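Local coordinates for short-chain dehydrogenase/reductase SDR (Burkholderia phymatum, PDB 5IG2), which binds NAD and probably catalyses the NAD-dependent interconversion of an alcohol and a carbonyl compound, at the interface of chains A and B. Coordinates in Å, arbitrary orientation; residue numbers count along the deposited sequence, not the author numbering. Chains: chain A/B, Short-chain dehydrogenase/reductase SDR.

Contact 1: the interface of chains A and B. Residues chain A 177, 180-181, 184; chain B 106, 159-160.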
ATOM      1  N   THR A 177      -9.844  -5.592   4.744  1.00 13.79           N
ATOM      2  CA  THR A 177      -9.686  -5.935   6.154  1.00 15.34           C
ATOM      3  C   THR A 177     -10.743  -5.242   7.000  1.00 16.50           C
ATOM      4  O   THR A 177     -11.305  -5.846   7.926  1.00 16.76           O
ATOM      5  CB  THR A 177      -8.294  -5.556   6.656  1.00 14.55           C
ATOM      6  OG1 THR A 177      -7.294  -6.087   5.768  1.00 15.41           O
ATOM      7  CG2 THR A 177      -8.082  -6.131   8.065  1.00 12.58           C
ATOM      8  N   HIS A 180     -13.983  -7.110   7.164  1.00 13.71           N
ATOM      9  CA  HIS A 180     -13.979  -8.204   8.131  1.00 18.51           C
ATOM     10  C   HIS A 180     -13.983  -7.686   9.564  1.00 17.52           C
ATOM     11  O   HIS A 180     -14.681  -8.238  10.421  1.00 17.75           O
ATOM     12  CB  HIS A 180     -12.766  -9.112   7.910  1.00 19.57           C
ATOM     13  CG  HIS A 180     -12.758  -9.822   6.590  1.00 24.39           C
ATOM     14  ND1 HIS A 180     -13.765 -10.679   6.193  1.00 24.98           N
ATOM     15  CD2 HIS A 180     -11.845  -9.828   5.587  1.00 23.70           C
ATOM     16  CE1 HIS A 180     -13.480 -11.167   4.999  1.00 23.53           C
ATOM     17  NE2 HIS A 180     -12.319 -10.671   4.611  1.00 25.92           N
ATOM     18  N   ASP A 181     -13.196  -6.642   9.851  1.00 17.26           N
ATOM     19  CA  ASP A 181     -13.147  -6.104  11.213  1.00 18.37           C
ATOM     20  C   ASP A 181     -14.508  -5.571  11.652  1.00 18.34           C
ATOM     21  O   ASP A 181     -14.908  -5.752  12.807  1.00 17.64           O
ATOM     22  CB  ASP A 181     -12.104  -4.987  11.324  1.00 17.63           C
ATOM     23  CG  ASP A 181     -10.687  -5.470  11.116  1.00 15.42           C
ATOM     24  OD1 ASP A 181     -10.442  -6.687  11.103  1.00 14.45           O
ATOM     25  OD2 ASP A 181      -9.808  -4.608  10.984  1.00 13.47           O
ATOM     26  N   ASN A 184     -16.604  -8.629  12.530  1.00 21.13           N
ATOM     27  CA  ASN A 184     -16.181  -9.211  13.799  1.00 23.47           C
ATOM     28  C   ASN A 184     -16.552  -8.311  14.968  1.00 25.08           C
ATOM     29  O   ASN A 184     -16.882  -8.801  16.051  1.00 25.80           O
ATOM     30  CB  ASN A 184     -14.677  -9.485  13.773  1.00 24.58           C
ATOM     31  CG  ASN A 184     -14.321 -10.664  12.898  1.00 27.76           C
ATOM     32  OD1 ASN A 184     -15.159 -11.521  12.637  1.00 34.45           O
ATOM     33  ND2 ASN A 184     -13.082 -10.716  12.437  1.00 24.18           N
TER
ATOM     34  N   PHE B 106      -8.471  -4.363  15.362  1.00 13.17           N
ATOM     35  CA  PHE B 106      -9.500  -3.725  14.540  1.00 13.07           C
ATOM     36  C   PHE B 106      -8.949  -2.440  13.928  1.00 17.46           C
ATOM     37  O   PHE B 106      -8.304  -1.640  14.615  1.00 16.01           O
ATOM     38  CB  PHE B 106     -10.744  -3.407  15.381  1.00 13.85           C
ATOM     39  CG  PHE B 106     -11.510  -4.622  15.858  1.00 17.74           C
ATOM     40  CD1 PHE B 106     -11.348  -5.862  15.256  1.00 17.82           C
ATOM     41  CD2 PHE B 106     -12.416  -4.506  16.903  1.00 16.07           C
ATOM     42  CE1 PHE B 106     -12.062  -6.966  15.700  1.00 22.05           C
ATOM     43  CE2 PHE B 106     -13.140  -5.608  17.352  1.00 18.42           C
ATOM     44  CZ  PHE B 106     -12.964  -6.838  16.747  1.00 20.23           C
ATOM     45  N   PRO B 159      -8.284 -10.688   8.810  1.00 17.33           N
ATOM     46  CA  PRO B 159      -8.822  -9.723   9.774  1.00 18.24           C
ATOM     47  C   PRO B 159      -7.783  -9.271  10.789  1.00 19.83           C
ATOM     48  O   PRO B 159      -6.849 -10.005  11.129  1.00 15.73           O
ATOM     49  CB  PRO B 159      -9.948 -10.505  10.461  1.00 21.90           C
ATOM     50  CG  PRO B 159     -10.295 -11.600   9.498  1.00 22.84           C
ATOM     51  CD  PRO B 159      -9.006 -11.968   8.836  1.00 19.31           C
ATOM     52  N   SER B 160      -7.972  -8.042  11.283  1.00 18.73           N
ATOM     53  CA  SER B 160      -7.218  -7.476  12.402  1.00 17.99           C
ATOM     54  C   SER B 160      -5.739  -7.262  12.094  1.00 16.64           C
ATOM     55  O   SER B 160      -4.937  -7.090  13.018  1.00 15.58           O
ATOM     56  CB  SER B 160      -7.359  -8.337  13.667  1.00 18.10           C
ATOM     57  OG  SER B 160      -8.627  -8.176  14.265  1.00 19.45           O
TER
HETATM   58  O   HOH W   1     -11.143  -8.573  12.873  1.00 19.20           O
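A:Asp181 meets the backbone N-H of B:Ser160 across an interface of a classical short-chain dehydrogenase/reductase, reaching from helix 162-185 of chain A, whose first turns bear the family's catalytic A:Lys168. The direct hydrogen bond, B:Ser160 N to A:Asp181 OD1, is 2.8 Å long and bent (144° at H). It uses the carboxylate lone pair on the side of OD2. With CG anti to its own carbonyl carbon (chi1 -66°), the short aspartate side chain reaches the B:Pro159-B:Ser160 loop, where the serine has a left-handed backbone conformation.

Water extends this polar link. Water 1 lies 2.7 Å from A:Asp181 OD1, and also bonds to the hydroxyl B:Ser160 OG. The amide A:Asn184 ND2 reaches the same water at 2.9 Å in a nearly straight bond (172° at H), about one helical turn further on. A carboxylate suits this place because one oxygen can take the N-H and the water together.

Apolar packing flanks the polar core. The B:Pro159 ring has its CG 3.8 Å from A:His180 CB, touching the methylene and not the imidazole. Its CB lies 3.7 Å from A:Asn184 ND2, the two side chains running obliquely. The rigid proline ring probably limits the loop's freedom.

Contact 2: the interface of chains A and B. Residues chain A 105-106, 158-161; chain B 177, 181.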
ATOM      1  N   GLY A 105       6.038   7.549 -13.931  1.00 12.20           N
ATOM      2  CA  GLY A 105       7.418   7.408 -14.364  1.00 12.76           C
ATOM      3  C   GLY A 105       8.037   6.099 -13.897  1.00 13.76           C
ATOM      4  O   GLY A 105       7.499   5.449 -12.992  1.00 14.03           O
ATOM      5  N   PHE A 106       9.150   5.690 -14.515  1.00 13.17           N
ATOM      6  CA  PHE A 106       9.926   4.557 -14.009  1.00 13.07           C
ATOM      7  C   PHE A 106      10.096   4.681 -12.497  1.00 17.46           C
ATOM      8  O   PHE A 106      10.414   5.759 -11.985  1.00 16.01           O
ATOM      9  CB  PHE A 106      11.303   4.499 -14.684  1.00 13.85           C
ATOM     10  CG  PHE A 106      11.271   4.154 -16.157  1.00 17.74           C
ATOM     11  CD1 PHE A 106      10.163   3.548 -16.734  1.00 17.82           C
ATOM     12  CD2 PHE A 106      12.372   4.420 -16.957  1.00 16.07           C
ATOM     13  CE1 PHE A 106      10.149   3.231 -18.085  1.00 22.05           C
ATOM     14  CE2 PHE A 106      12.368   4.102 -18.314  1.00 18.42           C
ATOM     15  CZ  PHE A 106      11.257   3.504 -18.876  1.00 20.23           C
ATOM     16  N   PRO A 158      -0.010  -1.524 -13.633  1.00 16.98           N
ATOM     17  CA  PRO A 158       0.433  -1.089 -14.955  1.00 17.32           C
ATOM     18  C   PRO A 158       1.773  -0.380 -14.873  1.00 17.15           C
ATOM     19  O   PRO A 158       2.094   0.265 -13.861  1.00 13.75           O
ATOM     20  CB  PRO A 158      -0.680  -0.126 -15.407  1.00 17.00           C
ATOM     21  CG  PRO A 158      -1.689  -0.121 -14.338  1.00 19.51           C
ATOM     22  CD  PRO A 158      -1.098  -0.688 -13.112  1.00 16.87           C
ATOM     23  N   PRO A 159       2.577  -0.456 -15.926  1.00 17.33           N
ATOM     24  CA  PRO A 159       3.916   0.142 -15.891  1.00 18.24           C
ATOM     25  C   PRO A 159       3.878   1.645 -15.659  1.00 19.83           C
ATOM     26  O   PRO A 159       2.920   2.332 -16.028  1.00 15.73           O
ATOM     27  CB  PRO A 159       4.477  -0.178 -17.282  1.00 21.90           C
ATOM     28  CG  PRO A 159       3.666  -1.343 -17.763  1.00 22.84           C
ATOM     29  CD  PRO A 159       2.298  -1.132 -17.200  1.00 19.31           C
ATOM     30  N   SER A 160       4.955   2.149 -15.045  1.00 18.73           N
ATOM     31  CA  SER A 160       5.223   3.579 -14.890  1.00 17.99           C
ATOM     32  C   SER A 160       4.219   4.293 -13.990  1.00 16.64           C
ATOM     33  O   SER A 160       4.136   5.526 -14.017  1.00 15.58           O
ATOM     34  CB  SER A 160       5.287   4.291 -16.251  1.00 18.10           C
ATOM     35  OG  SER A 160       6.489   4.002 -16.930  1.00 19.45           O
ATOM     36  N   MET A 161       3.436   3.561 -13.195  1.00 15.07           N
ATOM     37  CA  MET A 161       2.542   4.189 -12.224  0.62 13.81           C
ATOM     38  C   MET A 161       2.689   3.530 -10.855  1.00 13.89           C
ATOM     39  O   MET A 161       1.744   3.500 -10.061  1.00 14.85           O
ATOM     40  CB  MET A 161       1.089   4.134 -12.697  0.62 16.35           C
ATOM     41  CG  MET A 161       0.791   4.946 -13.964  0.62 20.69           C
ATOM     42  SD  MET A 161       0.806   6.744 -13.748  0.62 25.45           S
ATOM     43  CE  MET A 161      -0.492   6.973 -12.532  0.62 24.27           C
TER
ATOM     44  N   THR B 177       5.180  -3.515 -10.559  1.00 13.79           N
ATOM     45  CA  THR B 177       5.414  -2.408 -11.481  1.00 15.34           C
ATOM     46  C   THR B 177       6.895  -2.272 -11.798  1.00 16.50           C
ATOM     47  O   THR B 177       7.273  -2.028 -12.953  1.00 16.76           O
ATOM     48  CB  THR B 177       4.888  -1.095 -10.903  1.00 14.55           C
ATOM     49  OG1 THR B 177       3.529  -1.265 -10.462  1.00 15.41           O
ATOM     50  CG2 THR B 177       4.942  -0.001 -11.981  1.00 12.58           C
ATOM     51  N   ASP B 181       8.835  -1.872 -15.288  1.00 17.26           N
ATOM     52  CA  ASP B 181       9.665  -0.695 -15.555  1.00 18.37           C
ATOM     53  C   ASP B 181      11.097  -1.089 -15.904  1.00 18.34           C
ATOM     54  O   ASP B 181      11.713  -0.487 -16.790  1.00 17.64           O
ATOM     55  CB  ASP B 181       9.679   0.250 -14.348  1.00 17.63           C
ATOM     56  CG  ASP B 181       8.329   0.865 -14.057  1.00 15.42           C
ATOM     57  OD1 ASP B 181       7.409   0.765 -14.884  1.00 14.45           O
ATOM     58  OD2 ASP B 181       8.203   1.474 -12.986  1.00 13.47           O
TER
HETATM   59  O   HOH W   2       6.383   3.092 -11.778  1.00 16.49           O
HETATM   60  O   HOH W   3       7.426   1.316 -17.507  1.00 19.20           O
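Helix 162-185 of chain B packs here against two loops of chain A, forming one edge of a two-fold symmetric, helix-centred interface between identical subunits; in classical short-chain dehydrogenases/reductases this helix commonly pairs subunits, so the contact is likely to contribute to holding the oligomer together. B:Asp181 sits between the loops, its OD1 directed at the backbone N of A:Ser160 and at water 3. The other carboxylate oxygen faces the second loop. Water 2 lies 2.7 Å from B:Asp181 OD2. The same water 2 is 2.9 Å from the backbone oxygen A:Gly105 O, joining a carboxylate and a carbonyl that could not bond to each other without a proton between them. Aspartate suits the site because its two oxygens serve a different loop each.

Beyond the carboxylate, the side chains of A:Phe106 and B:Asp181 lie antiparallel alongside each other, with the ring and carboxylate planes turned 42° apart. The ring's rim atom A:Phe106 CD1 is 4.1 Å from the methylene B:Asp181 CB, and the backbone oxygen of B:Asp181 lies over one ring face, near the rim. A:Phe106 CA approaches B:Asp181 OD2 at 3.7 Å.

One turn earlier, the branched B:Thr177 presents its methyl and not its hydroxyl. With OG1 beside the backbone N (chi1 -51°), CG2 stands anti to that nitrogen and comes within 3.4 Å of A:Pro158 O and 4.0 Å of A:Pro159 CA. The compact methyl fits closely against the proline-rich backbone.

Contact 3: the interface of chains A and B. Residues chain A 156-157, 169, 273, 277; chain B 172-173, 176, 259.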
ATOM      1  N   LEU A 156      -4.505  -3.956 -10.368  1.00 17.73           N
ATOM      2  CA  LEU A 156      -3.555  -4.179 -11.446  1.00 17.00           C
ATOM      3  C   LEU A 156      -2.278  -3.422 -11.115  1.00 15.84           C
ATOM      4  O   LEU A 156      -2.244  -2.588 -10.205  1.00 16.70           O
ATOM      5  CB  LEU A 156      -4.115  -3.700 -12.796  1.00 18.34           C
ATOM      6  CG  LEU A 156      -5.433  -4.300 -13.293  1.00 21.90           C
ATOM      7  CD1 LEU A 156      -5.942  -3.524 -14.495  1.00 23.96           C
ATOM      8  CD2 LEU A 156      -5.249  -5.765 -13.648  1.00 19.51           C
ATOM      9  N   SER A 157      -1.219  -3.704 -11.862  1.00 14.30           N
ATOM     10  CA  SER A 157       0.054  -3.009 -11.688  1.00 15.31           C
ATOM     11  C   SER A 157       0.570  -2.579 -13.053  1.00 16.33           C
ATOM     12  O   SER A 157       1.497  -3.191 -13.602  1.00 16.73           O
ATOM     13  CB  SER A 157       1.059  -3.893 -10.947  1.00 17.35           C
ATOM     14  OG  SER A 157       0.591  -4.139  -9.631  1.00 17.27           O
ATOM     15  N   HIS A 169      -3.357  -0.348  -4.135  1.00 10.07           N
ATOM     16  CA  HIS A 169      -3.394  -1.689  -3.565  1.00  9.52           C
ATOM     17  C   HIS A 169      -3.505  -1.638  -2.047  1.00 11.97           C
ATOM     18  O   HIS A 169      -4.211  -2.455  -1.444  1.00 10.89           O
ATOM     19  CB  HIS A 169      -2.163  -2.490  -3.988  1.00 10.05           C
ATOM     20  CG  HIS A 169      -2.256  -3.018  -5.384  1.00 11.41           C
ATOM     21  ND1 HIS A 169      -2.404  -4.359  -5.664  1.00 12.59           N
ATOM     22  CD2 HIS A 169      -2.253  -2.378  -6.580  1.00 11.00           C
ATOM     23  CE1 HIS A 169      -2.470  -4.525  -6.976  1.00 13.22           C
ATOM     24  NE2 HIS A 169      -2.381  -3.339  -7.553  1.00 13.09           N
ATOM     25  N   ARG A 273      -3.674 -10.912 -14.171  1.00 17.86           N
ATOM     26  CA  ARG A 273      -2.757 -10.711 -13.056  1.00 17.56           C
ATOM     27  C   ARG A 273      -2.942 -11.797 -12.005  1.00 19.12           C
ATOM     28  O   ARG A 273      -1.960 -12.339 -11.482  1.00 16.70           O
ATOM     29  CB  ARG A 273      -2.958  -9.315 -12.444  1.00 16.25           C
ATOM     30  CG  ARG A 273      -2.148  -9.087 -11.164  1.00 15.53           C
ATOM     31  CD  ARG A 273      -2.264  -7.681 -10.528  1.00 14.97           C
ATOM     32  NE  ARG A 273      -1.455  -7.692  -9.314  1.00 14.56           N
ATOM     33  CZ  ARG A 273      -1.893  -8.030  -8.104  1.00 15.44           C
ATOM     34  NH1 ARG A 273      -3.175  -8.313  -7.896  1.00 17.51           N
ATOM     35  NH2 ARG A 273      -1.041  -8.081  -7.093  1.00 14.14           N
ATOM     36  N   ILE A 277      -0.190 -14.749 -10.527  1.00 17.79           N
ATOM     37  CA  ILE A 277       0.119 -15.047  -9.132  1.00 16.87           C
ATOM     38  C   ILE A 277      -0.130 -16.518  -8.836  1.00 20.86           C
ATOM     39  O   ILE A 277       0.735 -17.213  -8.288  1.00 20.19           O
ATOM     40  CB  ILE A 277      -0.704 -14.147  -8.197  1.00 16.36           C
ATOM     41  CG1 ILE A 277      -0.294 -12.680  -8.378  1.00 15.71           C
ATOM     42  CG2 ILE A 277      -0.555 -14.607  -6.744  1.00 16.40           C
ATOM     43  CD1 ILE A 277      -1.293 -11.689  -7.815  1.00 17.76           C
TER
ATOM     44  N   VAL B 172       3.794  -5.567  -2.865  1.00 10.43           N
ATOM     45  CA  VAL B 172       3.475  -6.426  -4.007  1.00 12.45           C
ATOM     46  C   VAL B 172       3.359  -5.597  -5.280  1.00 13.82           C
ATOM     47  O   VAL B 172       4.048  -5.853  -6.277  1.00 13.95           O
ATOM     48  CB  VAL B 172       2.183  -7.215  -3.743  1.00 11.34           C
ATOM     49  CG1 VAL B 172       1.664  -7.817  -5.061  1.00 10.55           C
ATOM     50  CG2 VAL B 172       2.435  -8.287  -2.708  1.00 11.17           C
ATOM     51  N   SER B 173       2.500  -4.574  -5.257  1.00 10.30           N
ATOM     52  CA  SER B 173       2.221  -3.846  -6.490  1.00 14.60           C
ATOM     53  C   SER B 173       3.421  -3.033  -6.956  1.00 13.94           C
ATOM     54  O   SER B 173       3.726  -3.009  -8.155  1.00 15.14           O
ATOM     55  CB  SER B 173       1.008  -2.932  -6.320  1.00 12.48           C
ATOM     56  OG  SER B 173       0.699  -2.342  -7.576  1.00 12.98           O
ATOM     57  N   GLU B 176       5.742  -5.510  -8.609  1.00 15.48           N
ATOM     58  CA  GLU B 176       5.232  -5.876  -9.930  1.00 15.39           C
ATOM     59  C   GLU B 176       5.484  -4.760 -10.937  1.00 15.29           C
ATOM     60  O   GLU B 176       5.953  -5.008 -12.056  1.00 14.19           O
ATOM     61  CB  GLU B 176       3.735  -6.202  -9.852  1.00 14.49           C
ATOM     62  CG  GLU B 176       3.420  -7.472  -9.065  1.00 12.00           C
ATOM     63  CD  GLU B 176       1.922  -7.710  -8.896  1.00 16.96           C
ATOM     64  OE1 GLU B 176       1.542  -8.841  -8.511  1.00 15.77           O
ATOM     65  OE2 GLU B 176       1.127  -6.775  -9.149  1.00 16.62           O
ATOM     66  N   TYR B 259       7.773 -14.214  -8.788  1.00 15.34           N
ATOM     67  CA  TYR B 259       6.988 -14.570  -7.608  1.00 16.58           C
ATOM     68  C   TYR B 259       7.668 -15.686  -6.818  1.00 20.67           C
ATOM     69  O   TYR B 259       7.831 -16.804  -7.325  1.00 19.53           O
ATOM     70  CB  TYR B 259       5.588 -15.014  -8.018  1.00 15.54           C
ATOM     71  CG  TYR B 259       4.705 -13.892  -8.534  1.00 15.41           C
ATOM     72  CD1 TYR B 259       4.239 -12.899  -7.674  1.00 14.60           C
ATOM     73  CD2 TYR B 259       4.318 -13.845  -9.872  1.00 16.28           C
ATOM     74  CE1 TYR B 259       3.421 -11.880  -8.132  1.00 14.82           C
ATOM     75  CE2 TYR B 259       3.494 -12.819 -10.348  1.00 20.28           C
ATOM     76  CZ  TYR B 259       3.048 -11.844  -9.470  1.00 21.35           C
ATOM     77  OH  TYR B 259       2.233 -10.820  -9.924  1.00 15.50           O
TER
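B:Glu176 OE2 is gripped from chain A by the hydroxyl A:Ser157 OG and by the guanidinium nitrogen A:Arg273 NE, in this short-chain dehydrogenase/reductase interface built on helix 162-185. A:Ser157 OG meets B:Glu176 OE2 nearly along its C-O axis at 2.7 Å. The salt bridge from A:Arg273 NE to B:Glu176 OE2, also 2.7 Å, is fairly straight (166° at H), lies close to the guanidinium plane and uses the lone pair facing OE1; the guanidinium and carboxylate planes are 62° apart, and the bond from A:Arg273 NH2 to B:Glu176 OE1 is weak. Arginine suits the site through length: its chain is extended from CG to NE, and comes in nearly perpendicular to the glutamate chain.

Within chain B, the phenol B:Tyr259 OH donates to B:Glu176 OE1 from above the carboxylate plane. These donors would probably stabilise a negative carboxylate.

A:Ser157 OG also bonds to B:Ser173 OG at 2.7 Å. B:Ser173 CB lies over one face of the A:His169 ring, whose NE2 donates to A:Leu156 O at 2.8 Å, which should help to fix the imidazole's rotation.

A:His169 CE1 and A:Ile277 CD1 cover opposite faces of the arginine guanidinium. A:Ile277 CG1 packs 3.6 Å from B:Tyr259 CZ.

Contact 1 and contact 2 are two-fold related versions of largely the same junction, with the chains exchanged and about 31 Å between the centres of their C-alpha atoms. Contact 3 lies nearer the middle, about 12 Å from contact 2 and 23 Å from contact 1, and has its own twin. Helix 162-185 enters all three, continuing from the residues of contact 3 to its later turns in contacts 1 and 2, while the segment 156-161 runs beside it from the other subunit. Because part of the active site lies at the start of this helix, subunit packing may help to steady it.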